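Local structure of cycloalternan-forming enzyme (Listeria monocytogenes serovar 1/2a, 5F7U) at residues F425-F430 / W436-G441; Y524-T527 / G533-T536; F397-W402 / Y409-A414. The protein belongs to glycoside hydrolase family 31 and binds glycans and magnesium ions on a multidomain chain built around a TIM barrel. The protein carries 1 engineered substitution. All blocks are in the same frame, centred on the assembly; numbering follows the deposited sequence. Where two conformers were deposited one is given.

Interaction 1: residues F425-F430 / W436-G441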
loop_
_atom_site.group_PDB
_atom_site.type_symbol
_atom_site.label_atom_id
_atom_site.label_comp_id
_atom_site.label_asym_id
_atom_site.label_seq_id
_atom_site.Cartn_x
_atom_site.Cartn_y
_atom_site.Cartn_z
ATOM N N PHE A 425 35.409 -9.049 -7.347
ATOM C CA PHE A 425 35.732 -8.944 -8.769
ATOM C C PHE A 425 35.498 -7.529 -9.298
ATOM O O PHE A 425 34.680 -6.766 -8.749
ATOM C CB PHE A 425 34.874 -9.916 -9.595
ATOM C CG PHE A 425 35.185 -11.365 -9.361
ATOM C CD1 PHE A 425 34.552 -12.077 -8.337
ATOM C CD2 PHE A 425 36.107 -12.029 -10.169
ATOM C CE1 PHE A 425 34.851 -13.420 -8.116
ATOM C CE2 PHE A 425 36.405 -13.376 -9.951
ATOM C CZ PHE A 425 35.778 -14.069 -8.921
ATOM N N SER A 426 36.229 -7.190 -10.358
ATOM C CA SER A 426 35.951 -6.025 -11.189
ATOM C C SER A 426 35.439 -6.579 -12.518
ATOM O O SER A 426 35.491 -7.810 -12.732
ATOM C CB SER A 426 37.226 -5.197 -11.396
ATOM O OG SER A 426 37.768 -4.777 -10.157
ATOM N N TYR A 427 34.940 -5.689 -13.395
ATOM C CA TYR A 427 34.433 -6.089 -14.723
ATOM C C TYR A 427 35.493 -6.796 -15.605
ATOM O O TYR A 427 35.181 -7.787 -16.282
ATOM C CB TYR A 427 33.902 -4.871 -15.468
ATOM C CG TYR A 427 33.062 -5.187 -16.693
ATOM C CD1 TYR A 427 31.741 -5.613 -16.557
ATOM C CD2 TYR A 427 33.584 -5.042 -17.992
ATOM C CE1 TYR A 427 30.957 -5.889 -17.672
ATOM C CE2 TYR A 427 32.807 -5.329 -19.115
ATOM C CZ TYR A 427 31.487 -5.732 -18.945
ATOM O OH TYR A 427 30.684 -6.031 -20.028
ATOM N N ASP A 428 36.722 -6.274 -15.562
ATOM C CA ASP A 428 37.872 -6.785 -16.325
ATOM C C ASP A 428 38.307 -8.191 -15.944
ATOM O O ASP A 428 39.056 -8.822 -16.693
ATOM C CB ASP A 428 39.080 -5.849 -16.169
ATOM C CG ASP A 428 38.885 -4.514 -16.859
ATOM O OD1 ASP A 428 37.894 -4.350 -17.608
ATOM O OD2 ASP A 428 39.726 -3.608 -16.642
ATOM N N ASP A 429 37.875 -8.668 -14.776
ATOM C CA ASP A 429 38.207 -10.030 -14.337
ATOM C C ASP A 429 37.474 -11.098 -15.152
ATOM O O ASP A 429 37.885 -12.255 -15.170
ATOM C CB ASP A 429 37.912 -10.211 -12.839
ATOM C CG ASP A 429 38.931 -9.509 -11.938
ATOM O OD1 ASP A 429 40.143 -9.461 -12.272
ATOM O OD2 ASP A 429 38.519 -9.018 -10.868
ATOM N N PHE A 430 36.382 -10.715 -15.814
ATOM C CA PHE A 430 35.516 -11.694 -16.483
ATOM C C PHE A 430 35.758 -11.767 -17.972
ATOM O O PHE A 430 36.114 -10.765 -18.594
ATOM C CB PHE A 430 34.055 -11.359 -16.223
ATOM C CG PHE A 430 33.684 -11.386 -14.781
ATOM C CD1 PHE A 430 33.524 -12.607 -14.108
ATOM C CD2 PHE A 430 33.477 -10.193 -14.086
ATOM C CE1 PHE A 430 33.162 -12.632 -12.764
ATOM C CE2 PHE A 430 33.116 -10.213 -12.740
ATOM C CZ PHE A 430 32.946 -11.436 -12.081
ATOM N N TRP A 436 25.381 -13.957 -22.310
ATOM C CA TRP A 436 25.696 -12.576 -21.966
ATOM C C TRP A 436 27.112 -12.276 -22.396
ATOM O O TRP A 436 28.044 -12.383 -21.598
ATOM C CB TRP A 436 25.559 -12.325 -20.471
ATOM C CG TRP A 436 24.254 -12.734 -19.904
ATOM C CD1 TRP A 436 24.003 -13.881 -19.203
ATOM C CD2 TRP A 436 23.006 -12.040 -20.003
ATOM N NE1 TRP A 436 22.678 -13.926 -18.834
ATOM C CE2 TRP A 436 22.042 -12.821 -19.326
ATOM C CE3 TRP A 436 22.600 -10.826 -20.600
ATOM C CZ2 TRP A 436 20.702 -12.429 -19.212
ATOM C CZ3 TRP A 436 21.262 -10.432 -20.485
ATOM C CH2 TRP A 436 20.332 -11.235 -19.804
ATOM N N THR A 437 27.272 -11.895 -23.650
ATOM C CA THR A 437 28.621 -11.643 -24.175
ATOM C C THR A 437 29.121 -10.228 -23.836
ATOM O O THR A 437 30.330 -9.974 -23.899
ATOM C CB THR A 437 28.707 -11.832 -25.705
ATOM O OG1 THR A 437 27.853 -10.878 -26.343
ATOM C CG2 THR A 437 28.348 -13.245 -26.115
ATOM N N ASP A 438 28.204 -9.308 -23.507
ATOM C CA ASP A 438 28.592 -7.929 -23.191
ATOM C C ASP A 438 27.557 -7.285 -22.251
ATOM O O ASP A 438 26.726 -6.508 -22.719
ATOM C CB ASP A 438 28.753 -7.122 -24.501
ATOM C CG ASP A 438 29.093 -5.644 -24.277
ATOM O OD1 ASP A 438 29.521 -5.236 -23.169
ATOM O OD2 ASP A 438 28.927 -4.878 -25.257
ATOM N N PRO A 439 27.604 -7.609 -20.934
ATOM C CA PRO A 439 26.585 -7.055 -20.019
ATOM C C PRO A 439 26.554 -5.517 -19.982
ATOM O O PRO A 439 25.469 -4.906 -19.941
ATOM C CB PRO A 439 26.974 -7.641 -18.646
ATOM C CG PRO A 439 27.737 -8.881 -18.972
ATOM C CD PRO A 439 28.496 -8.557 -20.236
ATOM N N LYS A 440 27.726 -4.898 -20.038
ATOM C CA LYS A 440 27.838 -3.434 -20.094
ATOM C C LYS A 440 27.074 -2.884 -21.303
ATOM O O LYS A 440 26.269 -1.970 -21.168
ATOM C CB LYS A 440 29.318 -3.044 -20.188
ATOM C CG LYS A 440 29.655 -1.684 -19.627
ATOM C CD LYS A 440 31.169 -1.531 -19.457
ATOM C CE LYS A 440 31.856 -1.060 -20.722
ATOM N NZ LYS A 440 33.260 -0.628 -20.450
ATOM N N GLY A 441 27.308 -3.454 -22.482
ATOM C CA GLY A 441 26.609 -3.020 -23.695
ATOM C C GLY A 441 25.119 -3.279 -23.647
ATOM O O GLY A 441 24.330 -2.499 -24.156
HETATM O O HOH W 1 32.001 -6.355 -22.176
#
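Tyr427 carries the 425-430 side of this contact alone, reaching with its phenol end to the first turn of the helix that starts at Pro439. Among the polar interactions, the backbone Lys440 N donates to Tyr427 OH over 3.2 Å, and the bond is nearly straight, with an angle of 162° at the hydrogen. A water lies in the plane of the tyrosine ring at its edge, 2.5 Å from Tyr427 OH, a short contact, and donates to Asp438 OD1, linking the phenol to the N-cap residue. That same carboxylate oxygen accepts the capping bond from Gly441 N (2.9 Å), which comes in from well above the carboxylate plane. Asp438 is also held through its backbone N, hydrogen-bonded to Glu377.

Carbon contacts lie beside the bond: Lys440 CB is 3.3 Å from Tyr427 OH, and Pro439 CD is 4.3 Å from Tyr427 CZ. Further along the lysine chain, CD lies over one face of the ring, displaced toward its rim. A chi1 of -166°, which sets CG across from the backbone N, sends the Tyr427 ring from its short 3-10 turn toward the helix. The turn has its own tie: Ser426 N donates to Asp429 OD2 at 3.0 Å.

Asp438 and Tyr427 thus share the amide groups of the opening turn, the aspartate taking Gly441 N and the phenol oxygen Lys440 N. The chemistry is consistent with Tyr427 and a bridging water supplementing the Asp438 cap at the start of helix 439-448.

Interaction 2: residues Y524-T527 / G533-T536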
loop_
_atom_site.group_PDB
_atom_site.type_symbol
_atom_site.label_atom_id
_atom_site.label_comp_id
_atom_site.label_asym_id
_atom_site.label_seq_id
_atom_site.Cartn_x
_atom_site.Cartn_y
_atom_site.Cartn_z
ATOM N N TYR A 524 30.886 -3.846 -8.701
ATOM C CA TYR A 524 31.153 -3.705 -10.133
ATOM C C TYR A 524 29.875 -3.616 -10.995
ATOM O O TYR A 524 29.901 -3.009 -12.067
ATOM C CB TYR A 524 32.099 -4.819 -10.632
ATOM C CG TYR A 524 31.397 -6.104 -11.001
ATOM C CD1 TYR A 524 31.000 -7.015 -10.009
ATOM C CD2 TYR A 524 31.136 -6.423 -12.348
ATOM C CE1 TYR A 524 30.344 -8.198 -10.348
ATOM C CE2 TYR A 524 30.481 -7.615 -12.696
ATOM C CZ TYR A 524 30.089 -8.490 -11.692
ATOM O OH TYR A 524 29.439 -9.665 -12.021
ATOM N N LEU A 525 28.768 -4.197 -10.509
ATOM C CA LEU A 525 27.483 -4.157 -11.216
ATOM C C LEU A 525 26.971 -2.732 -11.316
ATOM O O LEU A 525 26.368 -2.346 -12.316
ATOM C CB LEU A 525 26.428 -5.059 -10.538
ATOM C CG LEU A 525 26.795 -6.560 -10.448
ATOM C CD1 LEU A 525 25.872 -7.275 -9.466
ATOM C CD2 LEU A 525 26.741 -7.244 -11.816
ATOM N N LEU A 526 27.259 -1.957 -10.282
ATOM C CA LEU A 526 26.841 -0.560 -10.208
ATOM C C LEU A 526 27.868 0.370 -10.867
ATOM O O LEU A 526 27.508 1.197 -11.703
ATOM C CB LEU A 526 26.590 -0.184 -8.748
ATOM C CG LEU A 526 25.319 -0.811 -8.143
ATOM C CD1 LEU A 526 25.474 -0.990 -6.647
ATOM C CD2 LEU A 526 24.088 0.022 -8.432
ATOM N N THR A 527 29.142 0.210 -10.521
ATOM C CA THR A 527 30.157 1.166 -10.960
ATOM C C THR A 527 30.518 0.992 -12.445
ATOM O O THR A 527 30.740 1.988 -13.145
ATOM C CB THR A 527 31.421 1.098 -10.083
ATOM O OG1 THR A 527 31.945 -0.224 -10.115
ATOM C CG2 THR A 527 31.090 1.449 -8.637
ATOM N N GLY A 533 19.717 -0.583 -9.798
ATOM C CA GLY A 533 19.184 -1.040 -8.523
ATOM C C GLY A 533 19.000 -2.542 -8.510
ATOM O O GLY A 533 19.460 -3.240 -9.410
ATOM N N PHE A 534 18.341 -3.015 -7.471
ATOM C CA PHE A 534 18.177 -4.448 -7.250
ATOM C C PHE A 534 16.741 -4.802 -6.929
ATOM O O PHE A 534 16.042 -4.054 -6.215
ATOM C CB PHE A 534 19.035 -4.900 -6.075
ATOM C CG PHE A 534 20.512 -4.697 -6.276
ATOM C CD1 PHE A 534 21.233 -5.567 -7.080
ATOM C CD2 PHE A 534 21.178 -3.618 -5.671
ATOM C CE1 PHE A 534 22.618 -5.394 -7.263
ATOM C CE2 PHE A 534 22.553 -3.424 -5.864
ATOM C CZ PHE A 534 23.274 -4.326 -6.652
ATOM N N LYS A 535 16.327 -5.960 -7.433
ATOM C CA LYS A 535 15.084 -6.582 -6.980
ATOM C C LYS A 535 15.449 -7.557 -5.875
ATOM O O LYS A 535 15.827 -8.703 -6.133
ATOM C CB LYS A 535 14.326 -7.262 -8.135
ATOM C CG LYS A 535 13.014 -7.966 -7.683
ATOM C CD LYS A 535 12.258 -8.537 -8.890
ATOM C CE LYS A 535 10.926 -9.139 -8.419
ATOM N NZ LYS A 535 10.124 -9.718 -9.554
ATOM N N THR A 536 15.352 -7.067 -4.646
ATOM C CA THR A 536 15.751 -7.825 -3.464
ATOM C C THR A 536 14.593 -8.669 -2.971
ATOM O O THR A 536 13.710 -8.195 -2.258
ATOM C CB THR A 536 16.299 -6.886 -2.371
ATOM O OG1 THR A 536 15.588 -5.650 -2.408
ATOM C CG2 THR A 536 17.767 -6.604 -2.626
#
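Phe534, on the fourth strand of the TIM barrel, points its ring at two leucines of helix 523-527. The closer meeting is with Leu526, whose CD1 stands 3.9 Å from Phe534 CE2 and almost as near to CZ. The two side chains approach from opposite directions, the methyl meeting the ring obliquely at these two atoms. In Phe534, CG lies anti to the carbonyl carbon (chi1 -62°), which carries the ring out of the strand toward the helix.

Leu525 makes the looser half: its CD1 reaches the ring at the edge, near the plane, 4.4 Å from Phe534 CE1. All three touching residues are buried; next along the helix, Thr527 is exposed. The union is purely apolar and of modest extent, 141 Å² in all.

Gly533 leads into the strand with backbone angles (phi 139°, psi -170°) that favour glycine. The residue after Phe534, Lys535, forms a salt bridge with Glu400, and both belong to the glycan pocket. Outside the pair, Leu526 also packs on Phe573 and the Phe534 ring meets Tyr570 edge-to-face, both from helix 555-577, while Leu525 rests on Trp411; strand 534-536 itself runs between strands 452-457 and 584-585.

Interaction 3: residues F397-W402 / Y409-A414. With GLC (alpha-D-glucopyranose), chain F; GLC (alpha-D-glucopyranose), chain B.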
loop_
_atom_site.group_PDB
_atom_site.type_symbol
_atom_site.label_atom_id
_atom_site.label_comp_id
_atom_site.label_asym_id
_atom_site.label_seq_id
_atom_site.Cartn_x
_atom_site.Cartn_y
_atom_site.Cartn_z
ATOM N N PHE A 397 13.037 -1.883 -16.086
ATOM C CA PHE A 397 13.358 -3.161 -16.717
ATOM C C PHE A 397 13.959 -4.060 -15.643
ATOM O O PHE A 397 14.836 -3.632 -14.878
ATOM C CB PHE A 397 14.352 -2.957 -17.874
ATOM C CG PHE A 397 14.445 -4.135 -18.815
ATOM C CD1 PHE A 397 15.191 -5.266 -18.488
ATOM C CD2 PHE A 397 13.817 -4.088 -20.062
ATOM C CE1 PHE A 397 15.258 -6.355 -19.359
ATOM C CE2 PHE A 397 13.885 -5.172 -20.946
ATOM C CZ PHE A 397 14.608 -6.306 -20.600
ATOM N N VAL A 398 13.474 -5.288 -15.550
ATOM C CA VAL A 398 13.969 -6.182 -14.506
ATOM C C VAL A 398 14.585 -7.404 -15.167
ATOM O O VAL A 398 14.003 -7.938 -16.112
ATOM C CB VAL A 398 12.839 -6.657 -13.553
ATOM C CG1 VAL A 398 13.403 -7.566 -12.447
ATOM C CG2 VAL A 398 12.081 -5.468 -12.942
ATOM N N LEU A 399 15.754 -7.832 -14.678
ATOM C CA LEU A 399 16.294 -9.145 -15.047
ATOM C C LEU A 399 16.373 -10.029 -13.825
ATOM O O LEU A 399 16.962 -9.642 -12.819
ATOM C CB LEU A 399 17.689 -9.041 -15.687
ATOM C CG LEU A 399 17.726 -8.623 -17.155
ATOM C CD1 LEU A 399 19.188 -8.573 -17.559
ATOM C CD2 LEU A 399 16.978 -9.641 -18.013
ATOM N N GLU A 400 15.799 -11.222 -13.936
ATOM C CA GLU A 400 15.868 -12.210 -12.879
ATOM C C GLU A 400 16.839 -13.311 -13.213
ATOM O O GLU A 400 17.735 -13.616 -12.403
ATOM C CB GLU A 400 14.484 -12.792 -12.586
ATOM C CG GLU A 400 13.519 -11.751 -12.051
ATOM C CD GLU A 400 12.291 -12.345 -11.405
ATOM O OE1 GLU A 400 11.860 -13.458 -11.808
ATOM O OE2 GLU A 400 11.754 -11.686 -10.483
ATOM N N GLN A 401 16.679 -13.889 -14.400
ATOM C CA GLN A 401 17.458 -15.043 -14.818
ATOM C C GLN A 401 18.756 -14.577 -15.512
ATOM O O GLN A 401 19.027 -14.883 -16.685
ATOM C CB GLN A 401 16.590 -15.948 -15.694
ATOM C CG GLN A 401 17.078 -17.380 -15.726
ATOM C CD GLN A 401 16.238 -18.335 -16.546
ATOM O OE1 GLN A 401 16.694 -19.444 -16.793
ATOM N NE2 GLN A 401 15.055 -17.921 -17.002
ATOM N N TRP A 402 19.561 -13.840 -14.747
ATOM C CA TRP A 402 20.726 -13.139 -15.285
ATOM C C TRP A 402 22.054 -13.751 -14.860
ATOM O O TRP A 402 23.072 -13.553 -15.525
ATOM C CB TRP A 402 20.689 -11.647 -14.878
ATOM C CG TRP A 402 20.982 -11.391 -13.402
ATOM C CD1 TRP A 402 20.062 -11.316 -12.382
ATOM C CD2 TRP A 402 22.269 -11.143 -12.804
ATOM N NE1 TRP A 402 20.701 -11.054 -11.189
ATOM C CE2 TRP A 402 22.054 -10.958 -11.417
ATOM C CE3 TRP A 402 23.595 -11.076 -13.307
ATOM C CZ2 TRP A 402 23.103 -10.690 -10.521
ATOM C CZ3 TRP A 402 24.642 -10.818 -12.411
ATOM C CH2 TRP A 402 24.383 -10.624 -11.027
ATOM N N TYR A 409 26.152 -13.020 -8.050
ATOM C CA TYR A 409 26.761 -11.740 -8.389
ATOM C C TYR A 409 27.604 -11.784 -9.670
ATOM O O TYR A 409 28.202 -10.774 -10.048
ATOM C CB TYR A 409 27.516 -11.119 -7.196
ATOM C CG TYR A 409 28.697 -11.916 -6.700
ATOM C CD1 TYR A 409 29.930 -11.827 -7.341
ATOM C CD2 TYR A 409 28.588 -12.734 -5.565
ATOM C CE1 TYR A 409 31.019 -12.564 -6.895
ATOM C CE2 TYR A 409 29.679 -13.468 -5.100
ATOM C CZ TYR A 409 30.887 -13.374 -5.770
ATOM O OH TYR A 409 31.997 -14.073 -5.332
ATOM N N ILE A 410 27.609 -12.940 -10.342
ATOM C CA ILE A 410 28.363 -13.155 -11.580
ATOM C C ILE A 410 27.356 -13.487 -12.680
ATOM O O ILE A 410 26.428 -14.274 -12.460
ATOM C CB ILE A 410 29.400 -14.287 -11.418
ATOM C CG1 ILE A 410 30.419 -13.914 -10.324
ATOM C CG2 ILE A 410 30.110 -14.623 -12.747
ATOM C CD1 ILE A 410 31.358 -15.049 -9.916
ATOM N N TRP A 411 27.544 -12.860 -13.844
ATOM C CA TRP A 411 26.717 -13.097 -15.028
ATOM C C TRP A 411 26.779 -14.545 -15.476
ATOM O O TRP A 411 27.855 -15.178 -15.459
ATOM C CB TRP A 411 27.132 -12.155 -16.173
ATOM C CG TRP A 411 26.713 -10.775 -15.867
ATOM C CD1 TRP A 411 27.417 -9.841 -15.146
ATOM C CD2 TRP A 411 25.444 -10.175 -16.188
ATOM N NE1 TRP A 411 26.662 -8.676 -15.023
ATOM C CE2 TRP A 411 25.454 -8.860 -15.650
ATOM C CE3 TRP A 411 24.302 -10.617 -16.896
ATOM C CZ2 TRP A 411 24.366 -7.985 -15.778
ATOM C CZ3 TRP A 411 23.217 -9.732 -17.030
ATOM C CH2 TRP A 411 23.271 -8.430 -16.468
ATOM N N ASN A 412 25.634 -15.065 -15.906
ATOM C CA ASN A 412 25.588 -16.426 -16.437
ATOM C C ASN A 412 26.600 -16.626 -17.572
ATOM O O ASN A 412 26.793 -15.737 -18.416
ATOM C CB ASN A 412 24.176 -16.771 -16.926
ATOM C CG ASN A 412 23.894 -18.252 -16.870
ATOM O OD1 ASN A 412 24.735 -19.036 -16.382
ATOM N ND2 ASN A 412 22.700 -18.656 -17.336
ATOM N N ASN A 413 27.261 -17.787 -17.552
ATOM C CA ASN A 413 28.254 -18.189 -18.571
ATOM C C ASN A 413 29.590 -17.428 -18.526
ATOM O O ASN A 413 30.490 -17.727 -19.330
ATOM C CB ASN A 413 27.707 -18.126 -20.025
ATOM C CG ASN A 413 26.416 -18.912 -20.251
ATOM O OD1 ASN A 413 25.664 -18.573 -21.162
ATOM N ND2 ASN A 413 26.163 -19.959 -19.461
ATOM N N ALA A 414 29.748 -16.484 -17.593
ATOM C CA ALA A 414 31.024 -15.746 -17.472
ATOM C C ALA A 414 32.108 -16.663 -16.919
ATOM O O ALA A 414 31.859 -17.459 -16.008
ATOM C CB ALA A 414 30.872 -14.510 -16.586
HETATM C C1 GLC F . 10.188 -15.295 -6.273
HETATM C C2 GLC F . 9.525 -13.956 -6.659
HETATM C C3 GLC F . 9.116 -13.891 -8.145
HETATM C C4 GLC F . 10.309 -14.256 -9.044
HETATM C C5 GLC F . 11.045 -15.500 -8.526
HETATM C C6 GLC F . 12.326 -15.808 -9.285
HETATM O O2 GLC F . 8.472 -13.637 -5.744
HETATM O O3 GLC F . 8.652 -12.578 -8.505
HETATM O O4 GLC F . 9.857 -14.493 -10.390
HETATM O O5 GLC F . 11.347 -15.452 -7.116
HETATM O O6 GLC F . 12.775 -17.089 -8.802
HETATM C C1 GLC B . 13.187 -17.938 -9.902
HETATM C C2 GLC B . 13.563 -19.330 -9.373
HETATM C C3 GLC B . 14.933 -19.314 -8.685
HETATM C C4 GLC B . 15.998 -18.685 -9.583
HETATM C C5 GLC B . 15.522 -17.279 -9.978
HETATM C C6 GLC B . 16.514 -16.483 -10.817
HETATM O O2 GLC B . 12.591 -19.769 -8.421
HETATM O O3 GLC B . 15.321 -20.646 -8.325
HETATM O O4 GLC B . 17.240 -18.630 -8.870
HETATM O O5 GLC B . 14.264 -17.379 -10.677
HETATM O O6 GLC B . 16.600 -17.075 -12.117
HETATM O O HOH W 2 21.079 -16.255 -17.951
#
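Trp402 and Trp411 meet in a T-shaped pair in the loop that follows the second strand of the TIM barrel, 396-399. The edge of Trp402 points into the face of Trp411, with six-membered ring centroids 4.8 Å apart and planes at 64°; Trp402 CE3 stands 3.5 Å above the middle of the Trp411 ring system. A chi1 of 72° turns the Trp402 indole so that CH2 and CZ3 lie against the carbonyl carbons of Tyr409 and Ile410, respectively. The indole NE1 is hydrogen-bonded to Trp456 O.

Further apolar packing comes from Leu399, whose CD1 touches the edge of Trp411 at CZ3, 4.2 Å away.

Hydrogen bonding joins the backbones: Asn412 N donates to Trp402 O, 3.0 Å long and almost straight at 172°. A water 2.8 Å from Gln401 O and accepting from Asn412 ND2 may add a second link.

Two glucose units meet the loop just after the strand. Gln401, centre of an inverse gamma turn, sets its CA 3.5 Å from O6 of one glucose (chain B). Glu400 uses OE1 on the second sugar: O4 of the chain F glucose donates to Glu400 OE1 at 2.7 Å.

All three contacts lie in the TIM-barrel domain and touch one another. Interactions 2 and 3 are buried and each includes a barrel strand, 534-536 and 396-399; they are joined by the salt bridge in the glycan pocket and by a probable hydrogen bond from Tyr524 to the Tyr409 carbonyl. Interaction 1 is only partly buried, and its chemistry is mainly polar, with a bridging water, whereas interaction 2 is wholly aliphatic-aromatic and interaction 3 combines indole packing with a backbone bond and bound sugar. Trp411 of interaction 3 meets residues of both other contacts, Pro439 among them. Phe430 packs against both Tyr524 and Ile410, connecting the outer loop to the core.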